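Uncharacterized protein YobA (Bacillus subtilis subsp. subtilis str. 168, PDB 4QY7) is of unknown function but belongs to the DUF3221 family, adopts an OB-fold and is probably exported from the cytoplasm. Local coordinates at residues K28-K32 with E33-L37; L37-G40 with Q41-K45. All coordinates share one frame; numbering follows the deposited sequence. Where two conformers were deposited one is given.

Contact 1 (K28-K32 with E33-L37); sequences KAPGK and EDYNL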
loop_
_atom_site.group_PDB
_atom_site.type_symbol
_atom_site.label_atom_id
_atom_site.label_comp_id
_atom_site.label_asym_id
_atom_site.label_seq_id
_atom_site.Cartn_x
_atom_site.Cartn_y
_atom_site.Cartn_z
ATOM N N LYS A 28 -3.100 4.385 13.700
ATOM C CA LYS A 28 -4.537 4.169 13.715
ATOM C C LYS A 28 -5.049 3.972 12.290
ATOM O O LYS A 28 -4.504 4.556 11.354
ATOM C CB LYS A 28 -5.262 5.340 14.419
ATOM C CG LYS A 28 -5.308 6.659 13.644
ATOM C CD LYS A 28 -5.552 7.869 14.566
ATOM C CE LYS A 28 -6.542 8.864 14.005
ATOM N NZ LYS A 28 -6.231 10.261 14.407
ATOM N N ALA A 29 -6.079 3.136 12.131
ATOM C CA ALA A 29 -6.701 2.911 10.837
ATOM C C ALA A 29 -7.363 4.195 10.347
ATOM O O ALA A 29 -7.868 4.953 11.178
ATOM C CB ALA A 29 -7.743 1.808 10.939
ATOM N N PRO A 30 -7.406 4.472 9.030
ATOM C CA PRO A 30 -8.141 5.668 8.568
ATOM C C PRO A 30 -9.590 5.692 9.058
ATOM O O PRO A 30 -10.238 4.644 9.213
ATOM C CB PRO A 30 -8.116 5.553 7.034
ATOM C CG PRO A 30 -7.024 4.597 6.720
ATOM C CD PRO A 30 -6.890 3.675 7.899
ATOM N N GLY A 31 -10.116 6.899 9.260
ATOM C CA GLY A 31 -11.499 7.044 9.669
ATOM C C GLY A 31 -12.410 6.788 8.496
ATOM O O GLY A 31 -11.967 6.875 7.352
ATOM N N LYS A 32 -13.672 6.489 8.734
ATOM C CA LYS A 32 -14.608 6.225 7.645
ATOM C C LYS A 32 -14.629 7.325 6.555
ATOM O O LYS A 32 -14.746 6.998 5.366
ATOM C CB LYS A 32 -16.036 6.026 8.192
ATOM C CG LYS A 32 -17.040 5.571 7.137
ATOM C CD LYS A 32 -18.325 5.045 7.772
ATOM C CE LYS A 32 -19.498 5.078 6.814
ATOM N NZ LYS A 32 -20.776 4.732 7.492
ATOM N N GLU A 33 -14.540 8.596 6.937
ATOM C CA GLU A 33 -14.613 9.692 5.937
ATOM C C GLU A 33 -13.329 9.880 5.164
ATOM O O GLU A 33 -13.368 10.507 4.100
ATOM C CB GLU A 33 -15.017 11.012 6.570
ATOM C CG GLU A 33 -16.451 10.949 7.043
ATOM C CD GLU A 33 -16.965 12.209 7.699
ATOM O OE1 GLU A 33 -16.217 13.207 7.784
ATOM O OE2 GLU A 33 -18.140 12.197 8.124
ATOM N N ASP A 34 -12.226 9.255 5.593
ATOM C CA ASP A 34 -10.982 9.330 4.803
ATOM C C ASP A 34 -11.168 8.582 3.461
ATOM O O ASP A 34 -10.421 8.838 2.527
ATOM C CB ASP A 34 -9.775 8.774 5.569
ATOM C CG ASP A 34 -9.447 9.601 6.815
ATOM O OD1 ASP A 34 -9.708 10.812 6.807
ATOM O OD2 ASP A 34 -8.988 9.017 7.812
ATOM N N TYR A 35 -12.185 7.711 3.353
ATOM C CA TYR A 35 -12.468 6.978 2.120
ATOM C C TYR A 35 -13.262 7.823 1.105
ATOM O O TYR A 35 -13.563 7.324 0.016
ATOM C CB TYR A 35 -13.191 5.644 2.453
ATOM C CG TYR A 35 -12.295 4.717 3.257
ATOM C CD1 TYR A 35 -11.333 3.930 2.635
ATOM C CD2 TYR A 35 -12.340 4.701 4.654
ATOM C CE1 TYR A 35 -10.456 3.138 3.374
ATOM C CE2 TYR A 35 -11.444 3.944 5.400
ATOM C CZ TYR A 35 -10.533 3.125 4.756
ATOM O OH TYR A 35 -9.645 2.365 5.481
ATOM N N ASN A 36 -13.583 9.096 1.395
ATOM C CA ASN A 36 -14.211 9.934 0.366
ATOM C C ASN A 36 -13.208 11.002 -0.075
ATOM O O ASN A 36 -13.562 11.875 -0.861
ATOM C CB ASN A 36 -15.545 10.526 0.832
ATOM C CG ASN A 36 -15.479 11.484 1.995
ATOM O OD1 ASN A 36 -14.572 12.332 2.082
ATOM N ND2 ASN A 36 -16.511 11.456 2.860
ATOM N N LEU A 37 -11.951 10.942 0.416
ATOM C CA LEU A 37 -10.962 11.933 0.026
ATOM C C LEU A 37 -10.375 11.594 -1.320
ATOM O O LEU A 37 -10.224 10.413 -1.670
ATOM C CB LEU A 37 -9.828 12.006 1.062
ATOM C CG LEU A 37 -10.226 12.484 2.457
ATOM C CD1 LEU A 37 -9.062 12.374 3.421
ATOM C CD2 LEU A 37 -10.726 13.918 2.428
HETATM O O HOH W 1 -10.094 2.045 8.154
#
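Asp34 and Tyr35 both turn CG beside their own backbone N (chi1 -64° in each), which brings the carboxylate to Gly31 N and the ring alongside Pro30. The setting is a turn of 3-10 helix, residues 32 to 36, in the loop that leads from strand 20-24 of the OB-fold to helix 39-45. Gly31 and Asp34 grip each other twice at its start. Gly31 N donates to Asp34 OD2 at 2.8 Å, reaching it from above the carboxylate plane, and Asp34 N returns a bond to Gly31 O at 3.0 Å. One step on, Tyr35 N to Lys32 O is a weak 3-10 bond of 3.3 Å. With OD2 held by Gly31, OD1 is taken up in a salt bridge with Lys45, so both carboxylate oxygens are satisfied. The side chains of Tyr35 and Pro30 cross obliquely, Tyr35 CE2 lying 4.0 Å from Pro30 CB, while the hydroxyl oxygen OH comes to 3.7 Å from Pro30 CG. Lys32 O sits at the ring's edge, near its plane. Both side chains also touch Val14 of strand 7-16. Replacing Tyr35 with alanine is likely to uncover Pro30 and leave the water between Tyr35 OH and Pro30 O without its hydroxyl partner. That water lies in the plane of the tyrosine ring at its edge, 2.7 Å from Tyr35 OH, and donates to Pro30 O at 2.8 Å.

Contact 2 (L37-G40 with Q41-K45); sequences LSEG and QLMNK
Gln41 and Ser38 form a capping box that starts helix 39-45, the short helix after the loop from strand 20-24 in this OB-fold. Ser38 is the N-cap: its OG accepts from Gln41 N at 3.0 Å, and Gln41 OE1, at the end of an extended chain, accepts from Ser38 N at 2.9 Å. The second bond is nearly straight (172°) and arrives in the carbonyl plane, on a lone pair of the amide oxygen. Ser38 OG adds a weak bond to the same OE1, so the two side chains lock each other and two N-H groups of the helix start find acceptors. The Gln41 amide also lies against Leu37, whose CD2 is 3.6 Å from OE1, the two side chains crossing at about a right angle. Leu42, the buried residue of the group, begins the regular helical pattern, its N bonded to Ser38 O at 2.9 Å. Its CD2 meets Leu37 CD1, and beyond that the side chain packs on Val14 and Leu15 of strand 7-16. Met43, a selenomethionine, gives its N to Glu39 O; in one of its two conformers, and so with less certainty, its side chain lies beside that of Glu39, near Ile22 of strand 20-24. Asn44 contributes a backbone bond, N to Gly40 O, of 3.2 Å. Lys45 stretches out fully, CG opposite its own backbone N (chi1 -179°), which carries NZ past Leu37 to Asp34. On the way its CD passes 4.0 Å from Leu37 CD1.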
loop_
_atom_site.group_PDB
_atom_site.type_symbol
_atom_site.label_atom_id
_atom_site.label_comp_id
_atom_site.label_asym_id
_atom_site.label_seq_id
_atom_site.Cartn_x
_atom_site.Cartn_y
_atom_site.Cartn_z
ATOM N N LEU A 37 -11.951 10.942 0.416
ATOM C CA LEU A 37 -10.962 11.933 0.026
ATOM C C LEU A 37 -10.375 11.594 -1.320
ATOM O O LEU A 37 -10.224 10.413 -1.670
ATOM C CB LEU A 37 -9.828 12.006 1.062
ATOM C CG LEU A 37 -10.226 12.484 2.457
ATOM C CD1 LEU A 37 -9.062 12.374 3.421
ATOM C CD2 LEU A 37 -10.726 13.918 2.428
ATOM N N SER A 38 -9.990 12.628 -2.065
ATOM C CA SER A 38 -9.317 12.416 -3.339
ATOM C C SER A 38 -7.890 11.983 -3.082
ATOM O O SER A 38 -7.366 12.147 -1.970
ATOM C CB SER A 38 -9.312 13.697 -4.171
ATOM O OG SER A 38 -8.493 14.671 -3.538
ATOM N N GLU A 39 -7.223 11.490 -4.118
ATOM C CA GLU A 39 -5.824 11.140 -3.978
ATOM C C GLU A 39 -5.014 12.366 -3.534
ATOM O O GLU A 39 -4.192 12.234 -2.640
ATOM C CB GLU A 39 -5.281 10.572 -5.290
ATOM C CG GLU A 39 -3.823 10.180 -5.150
ATOM C CD GLU A 39 -3.276 9.363 -6.293
ATOM O OE1 GLU A 39 -4.072 8.785 -7.068
ATOM O OE2 GLU A 39 -2.034 9.242 -6.359
ATOM N N GLY A 40 -5.299 13.546 -4.101
ATOM C CA GLY A 40 -4.620 14.780 -3.714
ATOM C C GLY A 40 -4.813 15.127 -2.252
ATOM O O GLY A 40 -3.875 15.543 -1.569
ATOM N N GLN A 41 -6.038 14.948 -1.752
ATOM C CA GLN A 41 -6.344 15.235 -0.351
ATOM C C GLN A 41 -5.668 14.245 0.575
ATOM O O GLN A 41 -5.242 14.635 1.673
ATOM C CB GLN A 41 -7.846 15.194 -0.121
ATOM C CG GLN A 41 -8.568 16.426 -0.669
ATOM C CD GLN A 41 -10.062 16.294 -0.555
ATOM O OE1 GLN A 41 -10.649 15.271 -0.938
ATOM N NE2 GLN A 41 -10.724 17.324 -0.026
ATOM N N LEU A 42 -5.614 12.952 0.167
ATOM C CA LEU A 42 -4.901 11.943 0.956
ATOM C C LEU A 42 -3.429 12.278 1.018
ATOM O O LEU A 42 -2.842 12.136 2.092
ATOM C CB LEU A 42 -5.039 10.535 0.356
ATOM C CG LEU A 42 -6.401 9.889 0.468
ATOM C CD1 LEU A 42 -6.496 8.732 -0.470
ATOM C CD2 LEU A 42 -6.704 9.430 1.911
HETATM N N MSE A 43 -2.837 12.726 -0.142
HETATM C CA MSE A 43 -1.413 13.098 -0.192
HETATM C C MSE A 43 -1.117 14.201 0.826
HETATM O O MSE A 43 -0.074 14.162 1.483
HETATM C CB MSE A 43 -0.993 13.540 -1.609
HETATM C CG MSE A 43 -1.081 12.428 -2.655
HETATM SE SE MSE A 43 0.205 11.034 -2.395
HETATM C CE MSE A 43 -0.753 9.551 -3.083
ATOM N N ASN A 44 -2.042 15.155 0.988
ATOM C CA ASN A 44 -1.882 16.254 1.953
ATOM C C ASN A 44 -2.068 15.778 3.400
ATOM O O ASN A 44 -1.199 16.008 4.240
ATOM C CB ASN A 44 -2.886 17.356 1.648
ATOM C CG ASN A 44 -2.765 18.536 2.570
ATOM O OD1 ASN A 44 -1.717 19.185 2.618
ATOM N ND2 ASN A 44 -3.817 18.816 3.344
ATOM N N LYS A 45 -3.174 15.091 3.689
ATOM C CA LYS A 45 -3.478 14.653 5.049
ATOM C C LYS A 45 -2.495 13.615 5.605
ATOM O O LYS A 45 -2.145 13.694 6.779
ATOM C CB LYS A 45 -4.894 14.061 5.082
ATOM C CG LYS A 45 -5.338 13.600 6.455
ATOM C CD LYS A 45 -6.842 13.452 6.559
ATOM C CE LYS A 45 -7.213 12.994 7.951
ATOM N NZ LYS A 45 -8.678 12.991 8.165
#

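In the fold
Contact 1 comes first along the chain and runs straight into contact 2, with Leu37 belonging to both; their centres are about 11 Å apart. Together they make up most of the excursion between strands 20-24 and 50-54, a 3-10 turn followed by helix 39-45, on the same side of the protein and each about 15 Å from the centre of the chain. The salt bridge from Asp34 OD1 to Lys45 NZ, 2.8 Å long, ties the turn to the last residue of the helix, and Leu42 CD2 packs near Asp34 O. Strand 7-16 backs both, through Val14, consistent with turn and helix packing together against the sheet.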